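Side-chain contacts in lipoprotein (PDB 7ADK), which probably acts as a peptidase of the trypsin-like PA clan and is made as a lipoprotein: residues F644-D647 against E652-L655; K218-Q223 against K797-D802; K624-L629 against F686-T691; A538-V543 against Y808-G813; E291-A296 against K658-S663. All coordinates share one frame; numbering follows the deposited sequence.

Contact 1 of 5, residues F644-D647 against E652-L655; sequences FYLD and EKQL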
# COMPACT_ATOMS: atom_id res chain seq x y z
N PHE B 644 -3.46 2.66 5.18
CA PHE B 644 -3.67 1.35 5.80
C PHE B 644 -4.12 0.24 4.86
O PHE B 644 -4.25 -0.91 5.28
CB PHE B 644 -4.65 1.54 6.96
CG PHE B 644 -5.99 2.16 6.60
CD1 PHE B 644 -6.20 3.54 6.77
CD2 PHE B 644 -7.04 1.34 6.16
CE1 PHE B 644 -7.47 4.09 6.55
CE2 PHE B 644 -8.31 1.89 5.94
CZ PHE B 644 -8.52 3.26 6.15
N TYR B 645 -4.38 0.54 3.58
CA TYR B 645 -4.84 -0.46 2.62
C TYR B 645 -3.70 -1.26 1.99
O TYR B 645 -3.92 -2.36 1.48
CB TYR B 645 -5.63 0.22 1.52
CG TYR B 645 -6.92 0.85 1.96
CD1 TYR B 645 -8.10 0.10 1.86
CD2 TYR B 645 -6.96 2.17 2.46
CE1 TYR B 645 -9.31 0.64 2.30
CE2 TYR B 645 -8.18 2.72 2.87
CZ TYR B 645 -9.34 1.93 2.84
OH TYR B 645 -10.49 2.41 3.35
N LEU B 646 -2.47 -0.74 2.05
CA LEU B 646 -1.25 -1.45 1.66
C LEU B 646 -1.04 -2.69 2.54
O LEU B 646 -1.02 -2.59 3.77
CB LEU B 646 -0.06 -0.48 1.79
CG LEU B 646 -0.11 0.72 0.83
CD1 LEU B 646 0.91 1.76 1.24
CD2 LEU B 646 0.20 0.31 -0.60
N ASP B 647 -0.87 -3.87 1.95
CA ASP B 647 -0.54 -5.09 2.70
C ASP B 647 0.87 -5.00 3.30
O ASP B 647 1.77 -4.42 2.69
CB ASP B 647 -0.68 -6.34 1.82
CG ASP B 647 -0.38 -7.63 2.60
OD1 ASP B 647 -0.76 -7.74 3.78
OD2 ASP B 647 0.32 -8.50 2.05
N GLU B 652 7.69 -2.81 -1.89
CA GLU B 652 8.24 -1.71 -2.70
C GLU B 652 7.41 -0.43 -2.63
O GLU B 652 7.97 0.65 -2.51
CB GLU B 652 8.39 -2.13 -4.16
CG GLU B 652 9.39 -3.26 -4.35
CD GLU B 652 9.55 -3.65 -5.82
OE1 GLU B 652 9.66 -2.76 -6.68
OE2 GLU B 652 9.56 -4.86 -6.11
N LYS B 653 6.07 -0.54 -2.64
CA LYS B 653 5.17 0.60 -2.40
C LYS B 653 5.40 1.15 -0.99
O LYS B 653 5.53 2.36 -0.81
CB LYS B 653 3.70 0.18 -2.62
CG LYS B 653 3.37 0.04 -4.12
CD LYS B 653 2.35 -1.06 -4.48
CE LYS B 653 0.88 -0.70 -4.24
NZ LYS B 653 -0.04 -1.79 -4.68
N GLN B 654 5.47 0.26 0.00
CA GLN B 654 5.58 0.62 1.42
C GLN B 654 6.99 1.03 1.90
O GLN B 654 7.12 1.56 3.00
CB GLN B 654 4.98 -0.54 2.22
CG GLN B 654 4.86 -0.25 3.72
CD GLN B 654 3.75 -1.02 4.43
OE1 GLN B 654 2.75 -1.42 3.86
NE2 GLN B 654 3.87 -1.24 5.72
N LEU B 655 8.06 0.82 1.12
CA LEU B 655 9.44 1.11 1.53
C LEU B 655 9.70 2.61 1.70
O LEU B 655 9.89 3.08 2.82
CB LEU B 655 10.42 0.44 0.54
CG LEU B 655 11.91 0.67 0.87
CD1 LEU B 655 12.30 0.03 2.20
CD2 LEU B 655 12.77 0.04 -0.23
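Leu-646 and Gln-654 bring the two backbones closest, their CA atoms 7.1 Å apart, where the extended end of the loop 644-647 lies against the short helix 651-655 that follows it. The CG of Leu-646 stands anti to the carbonyl carbon (chi1 -64°), which carries the CD2 methyl over to the aliphatic part of Lys-653. There CD2 of Leu-646 lies 3.8 Å from CE and 4.0 Å from CB of Lys-653, because the lysine chain bends at chi2 and chi3 and turns its methylenes past the leucine at a slant. The ammonium group at the end of this bent chain forms a salt bridge with Glu-650, the residue just before the helix. Gln-654 comes at Leu-646 from another direction. Its CG is anti to the backbone N (chi1 -173°) and the rest of the chain is extended, which brings its amide end, whose O and N are not firmly told apart, close to Leu-646 CB and the backbone of Asp-647. Glu-650 also accepts from Asp-647 N, and one carboxylate thus serves both segments. This is the local packing of a loop folded back on the helix it leads into, one apolar side chain packed against the methylenes of a basic one.

Contact 2 of 5, residues K218-Q223 against K797-D802; sequences KKFDDQ and KNLFGD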
# COMPACT_ATOMS: atom_id res chain seq x y z
N LYS B 218 -30.29 24.08 20.85
CA LYS B 218 -28.99 23.77 21.50
C LYS B 218 -29.28 23.39 22.97
O LYS B 218 -30.45 23.21 23.31
CB LYS B 218 -28.05 24.99 21.41
CG LYS B 218 -27.74 25.34 19.96
CD LYS B 218 -26.59 26.29 19.69
CE LYS B 218 -26.38 26.24 18.18
NZ LYS B 218 -25.20 26.95 17.69
N LYS B 219 -28.30 23.37 23.88
CA LYS B 219 -28.55 23.53 25.34
C LYS B 219 -27.35 24.15 26.05
O LYS B 219 -26.23 23.71 25.86
CB LYS B 219 -28.97 22.18 25.95
CG LYS B 219 -29.73 22.34 27.28
CD LYS B 219 -30.41 21.04 27.70
CE LYS B 219 -31.25 21.21 28.96
NZ LYS B 219 -31.96 19.97 29.31
N PHE B 220 -27.54 25.21 26.83
CA PHE B 220 -26.48 26.15 27.21
C PHE B 220 -25.33 25.56 28.05
O PHE B 220 -24.17 25.79 27.72
CB PHE B 220 -27.14 27.37 27.89
CG PHE B 220 -27.56 28.53 26.98
CD1 PHE B 220 -27.70 28.39 25.58
CD2 PHE B 220 -27.77 29.79 27.56
CE1 PHE B 220 -27.98 29.51 24.79
CE2 PHE B 220 -28.06 30.90 26.76
CZ PHE B 220 -28.15 30.76 25.37
N ASP B 221 -25.62 24.77 29.08
CA ASP B 221 -24.57 24.10 29.87
C ASP B 221 -23.89 22.92 29.12
O ASP B 221 -22.73 22.62 29.39
CB ASP B 221 -25.16 23.60 31.18
CG ASP B 221 -24.08 22.97 32.07
OD1 ASP B 221 -23.12 23.67 32.44
OD2 ASP B 221 -24.20 21.78 32.41
N ASP B 222 -24.58 22.27 28.19
CA ASP B 222 -23.97 21.30 27.28
C ASP B 222 -23.02 22.02 26.34
O ASP B 222 -21.86 21.65 26.20
CB ASP B 222 -25.01 20.52 26.45
CG ASP B 222 -25.98 19.61 27.20
OD1 ASP B 222 -25.86 19.44 28.44
OD2 ASP B 222 -26.86 19.05 26.52
N GLN B 223 -23.47 23.11 25.73
CA GLN B 223 -22.74 23.91 24.76
C GLN B 223 -21.42 24.46 25.31
O GLN B 223 -20.45 24.58 24.58
CB GLN B 223 -23.65 25.06 24.29
CG GLN B 223 -23.19 25.62 22.97
CD GLN B 223 -23.65 27.04 22.73
OE1 GLN B 223 -22.85 27.96 22.66
NE2 GLN B 223 -24.92 27.30 22.63
N LYS B 797 -31.90 35.17 16.20
CA LYS B 797 -32.98 35.81 16.98
C LYS B 797 -32.47 36.39 18.31
O LYS B 797 -33.08 36.22 19.36
CB LYS B 797 -34.19 34.87 17.11
CG LYS B 797 -34.94 34.60 15.79
CD LYS B 797 -34.32 33.50 14.94
CE LYS B 797 -35.07 33.31 13.61
NZ LYS B 797 -34.40 32.32 12.76
N ASN B 798 -31.31 37.04 18.25
CA ASN B 798 -30.55 37.61 19.37
C ASN B 798 -30.01 36.63 20.44
O ASN B 798 -29.53 37.08 21.48
CB ASN B 798 -31.27 38.85 19.95
CG ASN B 798 -31.52 39.93 18.93
OD1 ASN B 798 -32.63 40.17 18.50
ND2 ASN B 798 -30.50 40.62 18.49
N LEU B 799 -30.03 35.31 20.21
CA LEU B 799 -29.48 34.32 21.15
C LEU B 799 -28.00 34.58 21.46
O LEU B 799 -27.56 34.49 22.61
CB LEU B 799 -29.66 32.94 20.50
CG LEU B 799 -29.23 31.75 21.38
CD1 LEU B 799 -30.23 31.51 22.48
CD2 LEU B 799 -29.17 30.49 20.52
N PHE B 800 -27.26 34.93 20.41
CA PHE B 800 -25.85 35.30 20.42
C PHE B 800 -25.66 36.83 20.38
O PHE B 800 -24.69 37.34 19.82
CB PHE B 800 -25.16 34.56 19.26
CG PHE B 800 -25.06 33.04 19.40
CD1 PHE B 800 -25.81 32.20 18.56
CD2 PHE B 800 -24.23 32.47 20.38
CE1 PHE B 800 -25.75 30.80 18.70
CE2 PHE B 800 -24.17 31.07 20.52
CZ PHE B 800 -24.93 30.24 19.69
N GLY B 801 -26.60 37.61 20.93
CA GLY B 801 -26.52 39.06 20.98
C GLY B 801 -26.71 39.71 19.62
O GLY B 801 -27.73 39.50 18.97
N ASP B 802 -25.75 40.51 19.17
CA ASP B 802 -25.75 41.13 17.83
C ASP B 802 -25.20 40.21 16.72
O ASP B 802 -25.13 40.59 15.54
CB ASP B 802 -24.99 42.47 17.90
CG ASP B 802 -25.21 43.38 16.68
OD1 ASP B 802 -26.33 43.42 16.14
OD2 ASP B 802 -24.27 44.12 16.31
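Asn-798 ND2 bonds to Gly-801 O at 3.0 Å, with an N-H...O angle of 157° and from above the carbonyl plane, fastening the type I beta turn whose two central residues, Leu-799 and Phe-800, meet Phe-220, Lys-218 and Gln-223. Lys-218 NZ rests at the rim of the Phe-800 ring, 3.9 Å from Phe-800 CZ. The amine lies near the ring plane and meets the edge, so this is no cation-pi contact. The lysine chain is extended beyond CG and crosses the phenyl group at about a right angle. Gln-223, on helix 220-226, comes from the opposite direction to the rim at CE2: its OE1 lies in the ring plane, 4.0 Å from Phe-800 CE2, with amide and ring planes 46° apart. Beside this polar pair, Phe-220 and Leu-799 slide past each other in opposite directions, Phe-220 CZ being 3.6 Å from Leu-799 CD1. Tyr-232 stacks on Phe-220, and Tyr-796 meets Phe-800 edge to face. The chemistry is thus mixed: apolar packing carries one half of this buried contact, while in the other an aromatic C-H edge faces polar atoms with partners outside it, Lys-218 NZ bonded to Ser-705 OG and Gln-223 OE1 weakly to Thr-231 N.

Contact 3 of 5, residues K624-L629 against F686-T691; sequences KKYNDL and FKEYET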
# COMPACT_ATOMS: atom_id res chain seq x y z
N LYS B 624 -35.90 8.17 -5.32
CA LYS B 624 -35.73 8.96 -4.08
C LYS B 624 -34.52 8.62 -3.20
O LYS B 624 -34.16 9.44 -2.37
CB LYS B 624 -37.06 9.16 -3.31
CG LYS B 624 -37.26 8.30 -2.06
CD LYS B 624 -38.68 8.44 -1.50
CE LYS B 624 -38.96 7.55 -0.28
NZ LYS B 624 -38.15 7.90 0.90
N LYS B 625 -33.81 7.50 -3.45
CA LYS B 625 -32.41 7.23 -2.99
C LYS B 625 -31.39 7.49 -4.10
O LYS B 625 -30.37 8.12 -3.85
CB LYS B 625 -32.32 5.82 -2.37
CG LYS B 625 -30.94 5.16 -2.28
CD LYS B 625 -29.92 5.80 -1.34
CE LYS B 625 -28.59 5.06 -1.47
NZ LYS B 625 -27.54 5.54 -0.58
N TYR B 626 -31.67 7.13 -5.35
CA TYR B 626 -30.90 7.58 -6.51
C TYR B 626 -30.87 9.12 -6.63
O TYR B 626 -29.84 9.69 -6.96
CB TYR B 626 -31.50 7.03 -7.81
CG TYR B 626 -31.44 5.53 -8.04
CD1 TYR B 626 -30.20 4.86 -8.02
CD2 TYR B 626 -32.60 4.84 -8.42
CE1 TYR B 626 -30.13 3.50 -8.37
CE2 TYR B 626 -32.53 3.48 -8.77
CZ TYR B 626 -31.29 2.80 -8.74
OH TYR B 626 -31.22 1.48 -9.06
N ASN B 627 -32.00 9.76 -6.37
CA ASN B 627 -32.23 11.19 -6.57
C ASN B 627 -31.74 12.08 -5.42
O ASN B 627 -31.92 13.30 -5.48
CB ASN B 627 -33.72 11.43 -6.88
CG ASN B 627 -34.30 10.43 -7.86
OD1 ASN B 627 -34.53 9.28 -7.52
ND2 ASN B 627 -34.52 10.81 -9.08
N ASP B 628 -31.13 11.51 -4.38
CA ASP B 628 -30.37 12.29 -3.41
C ASP B 628 -29.21 13.00 -4.12
O ASP B 628 -28.54 12.41 -4.97
CB ASP B 628 -29.82 11.41 -2.28
CG ASP B 628 -30.84 10.83 -1.30
OD1 ASP B 628 -31.94 11.38 -1.16
OD2 ASP B 628 -30.52 9.83 -0.63
N LEU B 629 -28.93 14.25 -3.75
CA LEU B 629 -27.64 14.86 -4.03
C LEU B 629 -26.56 14.19 -3.18
O LEU B 629 -26.81 13.65 -2.11
CB LEU B 629 -27.69 16.38 -3.82
CG LEU B 629 -27.89 17.16 -5.12
CD1 LEU B 629 -29.23 16.89 -5.78
CD2 LEU B 629 -27.76 18.65 -4.88
N PHE B 686 -21.10 -5.71 -6.64
CA PHE B 686 -21.84 -4.68 -5.90
C PHE B 686 -22.99 -4.12 -6.75
O PHE B 686 -22.87 -4.00 -7.97
CB PHE B 686 -20.89 -3.55 -5.48
CG PHE B 686 -19.71 -4.03 -4.65
CD1 PHE B 686 -19.83 -4.20 -3.26
CD2 PHE B 686 -18.51 -4.35 -5.29
CE1 PHE B 686 -18.74 -4.68 -2.51
CE2 PHE B 686 -17.43 -4.84 -4.55
CZ PHE B 686 -17.54 -5.00 -3.16
N LYS B 687 -24.12 -3.80 -6.11
CA LYS B 687 -25.31 -3.27 -6.79
C LYS B 687 -25.06 -1.87 -7.33
O LYS B 687 -24.38 -1.07 -6.70
CB LYS B 687 -26.51 -3.25 -5.83
CG LYS B 687 -26.93 -4.62 -5.27
CD LYS B 687 -27.43 -5.61 -6.33
CE LYS B 687 -28.04 -6.83 -5.63
NZ LYS B 687 -28.37 -7.91 -6.56
N GLU B 688 -25.66 -1.53 -8.47
CA GLU B 688 -25.40 -0.25 -9.15
C GLU B 688 -25.77 0.99 -8.31
O GLU B 688 -25.14 2.03 -8.49
CB GLU B 688 -26.08 -0.27 -10.52
CG GLU B 688 -25.76 0.90 -11.46
CD GLU B 688 -26.71 2.10 -11.43
OE1 GLU B 688 -26.58 2.97 -12.31
OE2 GLU B 688 -27.60 2.18 -10.57
N TYR B 689 -26.70 0.89 -7.36
CA TYR B 689 -27.01 1.99 -6.43
C TYR B 689 -25.88 2.26 -5.42
O TYR B 689 -25.83 3.33 -4.83
CB TYR B 689 -28.33 1.71 -5.69
CG TYR B 689 -28.31 0.61 -4.64
CD1 TYR B 689 -27.70 0.82 -3.39
CD2 TYR B 689 -28.89 -0.64 -4.93
CE1 TYR B 689 -27.62 -0.23 -2.45
CE2 TYR B 689 -28.84 -1.68 -3.98
CZ TYR B 689 -28.18 -1.48 -2.75
OH TYR B 689 -28.08 -2.51 -1.87
N GLU B 690 -25.00 1.29 -5.17
CA GLU B 690 -24.03 1.31 -4.06
C GLU B 690 -22.73 2.02 -4.45
O GLU B 690 -22.26 2.91 -3.75
CB GLU B 690 -23.82 -0.14 -3.60
CG GLU B 690 -23.40 -0.29 -2.14
CD GLU B 690 -23.95 -1.59 -1.54
OE1 GLU B 690 -24.63 -1.55 -0.48
OE2 GLU B 690 -23.74 -2.68 -2.13
N THR B 691 -22.17 1.67 -5.61
CA THR B 691 -20.99 2.34 -6.21
C THR B 691 -21.34 3.59 -7.00
O THR B 691 -20.47 4.41 -7.26
CB THR B 691 -20.21 1.37 -7.12
OG1 THR B 691 -21.04 0.88 -8.15
CG2 THR B 691 -19.64 0.17 -6.37
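Tyr-626 and Tyr-689 mark the nearest approach of the backbones, with 6.8 Å between their CA atoms, where a type I beta turn from Lys-625 to Asp-628 abuts the short helix 688-691. Lys-687 occupies the N-cap position of that helix, and the first turn is closed by the bond from Glu-690 N to Lys-687 O. The contact lies at the surface and rests mainly on Tyr-626, the second residue of the turn. With CG anti to the carbonyl carbon (chi1 -66°), its ring projects over to the helix and makes its nearest approach to both Tyr-689 and Glu-688 through CE1. Tyr-626 CE1 lies 3.7 Å from Tyr-689 CB, an apolar touch. The tyrosine of the helix then leaves the contact: chi1 of 72° places its CG between its own backbone N and carbonyl carbon and leads the ring away to meet Phe-615 edge to face. The two tyrosine side chains cross at about a right angle. Glu-688, bent at chi2, brings OE2 to 3.6 Å from Tyr-626 CE1, its carboxylate turned 70° against the ring. Tyr-626 OH has a weak hydrogen bond with Glu-622 OE1. Around the pair, Lys-693 binds the carbonyl oxygens of both Tyr-626 and Asp-628, which holds the turn by its carbonyls, while Lys-687 forms a salt bridge with an acidic side chain of the other protein in the assembly. Just ahead of the turn, Lys-624 N donates to Asn-627 OD1 in a hydrogen bond of 2.8 Å.

Contact 4 of 5, residues A538-V543 against Y808-G813; sequences ADFAIV and YDLIYG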
# COMPACT_ATOMS: atom_id res chain seq x y z
N ALA B 538 -11.66 32.32 6.35
CA ALA B 538 -12.00 30.93 6.01
C ALA B 538 -10.85 30.31 5.25
O ALA B 538 -10.28 30.98 4.39
CB ALA B 538 -13.27 30.93 5.18
N ASP B 539 -10.47 29.07 5.54
CA ASP B 539 -9.27 28.48 4.93
C ASP B 539 -9.49 28.10 3.45
O ASP B 539 -9.70 26.95 3.09
CB ASP B 539 -8.76 27.33 5.82
CG ASP B 539 -7.30 26.94 5.54
OD1 ASP B 539 -6.55 27.75 4.98
OD2 ASP B 539 -6.90 25.80 5.85
N PHE B 540 -9.46 29.09 2.57
CA PHE B 540 -9.62 28.99 1.11
C PHE B 540 -8.74 30.04 0.38
O PHE B 540 -8.73 31.20 0.77
CB PHE B 540 -11.10 29.15 0.75
CG PHE B 540 -11.37 29.35 -0.73
CD1 PHE B 540 -10.99 28.36 -1.65
CD2 PHE B 540 -11.93 30.54 -1.19
CE1 PHE B 540 -11.17 28.57 -3.03
CE2 PHE B 540 -12.14 30.74 -2.57
CZ PHE B 540 -11.76 29.75 -3.48
N ALA B 541 -8.03 29.66 -0.68
CA ALA B 541 -7.19 30.56 -1.45
C ALA B 541 -7.21 30.19 -2.94
O ALA B 541 -7.50 29.06 -3.28
CB ALA B 541 -5.79 30.55 -0.85
N ILE B 542 -6.89 31.13 -3.82
CA ILE B 542 -6.87 30.89 -5.27
C ILE B 542 -5.52 31.26 -5.86
O ILE B 542 -5.09 32.41 -5.78
CB ILE B 542 -8.02 31.62 -5.98
CG1 ILE B 542 -9.37 31.33 -5.31
CG2 ILE B 542 -8.05 31.24 -7.47
CD1 ILE B 542 -10.53 32.13 -5.88
N VAL B 543 -4.82 30.29 -6.44
CA VAL B 543 -3.47 30.41 -6.98
C VAL B 543 -3.49 30.50 -8.50
O VAL B 543 -4.10 29.69 -9.18
CB VAL B 543 -2.61 29.21 -6.54
CG1 VAL B 543 -1.24 29.18 -7.23
CG2 VAL B 543 -2.41 29.24 -5.02
N TYR B 808 -22.75 35.76 2.43
CA TYR B 808 -21.58 36.03 1.61
C TYR B 808 -21.43 35.03 0.46
O TYR B 808 -21.86 33.89 0.55
CB TYR B 808 -20.33 36.06 2.51
CG TYR B 808 -19.87 34.73 3.09
CD1 TYR B 808 -20.24 34.35 4.39
CD2 TYR B 808 -19.01 33.91 2.35
CE1 TYR B 808 -19.80 33.13 4.92
CE2 TYR B 808 -18.57 32.69 2.87
CZ TYR B 808 -18.97 32.29 4.15
OH TYR B 808 -18.61 31.07 4.63
N ASP B 809 -20.75 35.45 -0.59
CA ASP B 809 -20.21 34.56 -1.62
C ASP B 809 -18.79 35.00 -1.93
O ASP B 809 -18.57 36.13 -2.36
CB ASP B 809 -21.15 34.58 -2.82
CG ASP B 809 -20.79 33.57 -3.91
OD1 ASP B 809 -19.58 33.30 -4.11
OD2 ASP B 809 -21.72 33.07 -4.57
N LEU B 810 -17.80 34.15 -1.67
CA LEU B 810 -16.38 34.48 -1.85
C LEU B 810 -15.82 34.11 -3.24
O LEU B 810 -14.65 34.36 -3.50
CB LEU B 810 -15.54 34.12 -0.61
CG LEU B 810 -15.70 32.74 0.04
CD1 LEU B 810 -15.21 31.67 -0.90
CD2 LEU B 810 -14.93 32.68 1.34
N ILE B 811 -16.67 33.66 -4.16
CA ILE B 811 -16.37 33.53 -5.60
C ILE B 811 -17.02 34.68 -6.39
O ILE B 811 -16.35 35.31 -7.20
CB ILE B 811 -16.81 32.14 -6.11
CG1 ILE B 811 -16.13 30.99 -5.35
CG2 ILE B 811 -16.60 31.98 -7.62
CD1 ILE B 811 -14.65 30.82 -5.57
N TYR B 812 -18.30 35.00 -6.15
CA TYR B 812 -19.04 36.02 -6.90
C TYR B 812 -19.17 37.39 -6.21
O TYR B 812 -19.37 38.38 -6.90
CB TYR B 812 -20.41 35.49 -7.32
CG TYR B 812 -20.39 34.40 -8.37
CD1 TYR B 812 -20.44 34.75 -9.73
CD2 TYR B 812 -20.30 33.06 -8.00
CE1 TYR B 812 -20.41 33.75 -10.71
CE2 TYR B 812 -20.28 32.05 -8.98
CZ TYR B 812 -20.35 32.39 -10.34
OH TYR B 812 -20.38 31.44 -11.29
N GLY B 813 -19.04 37.46 -4.88
CA GLY B 813 -19.24 38.68 -4.10
C GLY B 813 -20.71 39.08 -3.95
O GLY B 813 -21.62 38.34 -4.31
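Leu-810 and Ile-811, which both press on Phe-540, sit on a turn wound about one oxygen: Asp-809 OD1 accepts from two successive backbone N-H groups, forming an Asx turn with Ile-811 and an Asx motif with Tyr-812. Ile-811 N meets OD1 almost in line with the carboxylate C-O bond, whereas Tyr-812 N comes from above the carboxylate plane. The other oxygen of Asp-809 makes a salt bridge with Arg-790, which leaves both carboxylate oxygens engaged. The turn ends strand 807-809 and packs against strand 541-546, joining the two sheets of a fold consistent with the PA-clan family. Phe-540, its CG anti to the backbone N (chi1 168°), directs its ring toward Leu-810 and Ile-811. Leu-810 slides past it in the opposite direction, while Ile-811 crosses it at about a right angle and also touches Ile-542, CD1 to CD1 at 4.3 Å. Phe-789 of strand 783-792 meets the Phe-540 ring edge to face and adds to the apolar packing. Beside it, Asp-539 OD2 holds His-450 ND1, a pairing consistent with the His-Asp pair of a PA-clan catalytic triad. The two methyls divide the ring: Leu-810 CD1 lies 3.5 Å from Phe-540 CD2, and Ile-811 CD1 lies 3.7 Å from Phe-540 CZ.

Contact 5 of 5, residues E291-A296 against K658-S663; sequences EYKTSA and KKYDFS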
# COMPACT_ATOMS: atom_id res chain seq x y z
N GLU B 291 3.39 20.37 -4.74
CA GLU B 291 4.54 20.52 -3.85
C GLU B 291 5.21 21.88 -4.09
O GLU B 291 5.44 22.27 -5.24
CB GLU B 291 5.57 19.40 -4.07
CG GLU B 291 5.08 17.95 -3.85
CD GLU B 291 4.92 17.13 -5.15
OE1 GLU B 291 4.16 17.55 -6.05
OE2 GLU B 291 5.53 16.05 -5.27
N TYR B 292 5.57 22.58 -3.02
CA TYR B 292 6.45 23.75 -3.05
C TYR B 292 7.70 23.47 -2.20
O TYR B 292 7.55 23.22 -1.01
CB TYR B 292 5.73 24.98 -2.50
CG TYR B 292 4.50 25.39 -3.26
CD1 TYR B 292 4.65 25.88 -4.57
CD2 TYR B 292 3.21 25.27 -2.70
CE1 TYR B 292 3.54 26.29 -5.31
CE2 TYR B 292 2.09 25.64 -3.47
CZ TYR B 292 2.25 26.15 -4.77
OH TYR B 292 1.18 26.42 -5.55
N LYS B 293 8.89 23.52 -2.78
CA LYS B 293 10.13 23.17 -2.08
C LYS B 293 10.95 24.42 -1.77
O LYS B 293 11.21 25.23 -2.66
CB LYS B 293 10.88 22.11 -2.90
CG LYS B 293 11.53 21.06 -1.98
CD LYS B 293 12.29 19.97 -2.77
CE LYS B 293 12.69 18.81 -1.85
NZ LYS B 293 13.77 17.97 -2.44
N THR B 294 11.33 24.62 -0.51
CA THR B 294 11.93 25.87 0.01
C THR B 294 13.45 25.81 0.22
O THR B 294 14.07 26.85 0.39
CB THR B 294 11.26 26.27 1.33
OG1 THR B 294 11.26 25.17 2.20
CG2 THR B 294 9.84 26.74 1.13
N SER B 295 14.06 24.62 0.19
CA SER B 295 15.50 24.41 0.49
C SER B 295 15.96 24.83 1.90
O SER B 295 17.07 25.32 2.07
CB SER B 295 16.41 24.98 -0.60
OG SER B 295 17.73 24.49 -0.48
N ALA B 296 15.11 24.62 2.90
CA ALA B 296 15.37 24.86 4.31
C ALA B 296 14.60 23.84 5.17
O ALA B 296 13.98 22.93 4.62
CB ALA B 296 14.97 26.30 4.60
N LYS B 658 7.03 7.54 3.56
CA LYS B 658 6.87 8.96 3.90
C LYS B 658 7.46 9.91 2.86
O LYS B 658 6.82 10.91 2.53
CB LYS B 658 7.39 9.22 5.33
CG LYS B 658 8.92 9.21 5.51
CD LYS B 658 9.30 9.48 6.98
CE LYS B 658 10.78 9.84 7.15
NZ LYS B 658 11.69 8.68 6.99
N LYS B 659 8.67 9.64 2.35
CA LYS B 659 9.39 10.49 1.39
C LYS B 659 8.74 10.41 0.01
O LYS B 659 8.46 9.31 -0.46
CB LYS B 659 10.86 10.04 1.31
CG LYS B 659 11.75 10.51 2.47
CD LYS B 659 12.10 12.01 2.37
CE LYS B 659 13.20 12.36 3.39
NZ LYS B 659 13.63 13.78 3.28
N TYR B 660 8.54 11.56 -0.64
CA TYR B 660 8.10 11.67 -2.04
C TYR B 660 6.80 10.92 -2.43
O TYR B 660 6.52 10.83 -3.63
CB TYR B 660 9.29 11.32 -2.99
CG TYR B 660 10.41 12.33 -3.23
CD1 TYR B 660 10.38 13.65 -2.72
CD2 TYR B 660 11.47 11.96 -4.09
CE1 TYR B 660 11.37 14.58 -3.10
CE2 TYR B 660 12.46 12.88 -4.46
CZ TYR B 660 12.41 14.21 -3.97
OH TYR B 660 13.34 15.12 -4.35
N ASP B 661 5.97 10.39 -1.50
CA ASP B 661 4.85 9.50 -1.88
C ASP B 661 3.48 9.72 -1.22
O ASP B 661 3.35 10.03 -0.03
CB ASP B 661 5.27 8.02 -1.83
CG ASP B 661 4.62 7.18 -2.94
OD1 ASP B 661 3.86 7.74 -3.77
OD2 ASP B 661 4.90 5.97 -2.99
N PHE B 662 2.43 9.54 -2.03
CA PHE B 662 1.06 9.98 -1.80
C PHE B 662 0.02 8.97 -2.31
O PHE B 662 0.30 8.10 -3.14
CB PHE B 662 0.82 11.34 -2.46
CG PHE B 662 1.73 12.46 -2.02
CD1 PHE B 662 1.26 13.42 -1.11
CD2 PHE B 662 3.01 12.58 -2.56
CE1 PHE B 662 2.09 14.49 -0.73
CE2 PHE B 662 3.85 13.63 -2.16
CZ PHE B 662 3.39 14.59 -1.24
N SER B 663 -1.22 9.11 -1.83
CA SER B 663 -2.39 8.28 -2.15
C SER B 663 -3.50 9.09 -2.84
O SER B 663 -3.58 10.28 -2.63
CB SER B 663 -2.98 7.69 -0.87
OG SER B 663 -2.02 7.00 -0.10
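Tyr-660 and Lys-293 are the residues most buried by this contact, with Glu-291 and Phe-662 close behind, and together they lay a loop against strand 289-293 of the antiparallel sheet. That strand is paired on one flank with strand 421-433 and on the other with strand 461-467. Glu-291 and Lys-293 both point from it toward the loop. The chain of Lys-293, extended beyond CG, crosses the Tyr-660 side chain at about a right angle and ends near the plane of the phenol, at its edge, so the amine does not stand over the ring. Its stronger partner is Gln-419. Tyr-660, with CG anti to its carbonyl carbon (chi1 -77°), reaches across to that amine. Glu-291 comes up to the Phe-662 ring, its OE2 4.3 Å from Phe-662 CE2, and is bound in a salt bridge to Lys-488 of strand 486-493, one strand beyond 461-467. The loop is steadied between these two aromatics by Asp-661, whose OD1 accepts from Gly-481 N and, at 2.9 Å, from Phe-662 N, the latter from above the carboxylate plane. Between strand and loop, the weak bond of Lys-293 NZ to Tyr-660 OH spans 3.5 Å.

From the N terminus, residues 218-223 open contact 2, 291-296 open contact 5, 538-543 open contact 4 and 624-629 open contact 3. Contact 1 then closes its small loop within all of these. Contact 5 closes next at 658-663, contact 3 at 686-691, contact 2 at 797-802 and finally contact 4 at 808-813. Contacts 3 and 5 are nested in contact 2, and contact 3 also in contact 4, whereas contact 4 crosses 2 and 5, and contact 3 crosses 5. Contacts 4 and 5 reach the same antiparallel sheet and touch through Val-543 and Tyr-292. Contact 5 also touches contact 1, linking the sheet to helix 651-655, while contact 2 ties helix 220-226 to the loop before strand 807-809.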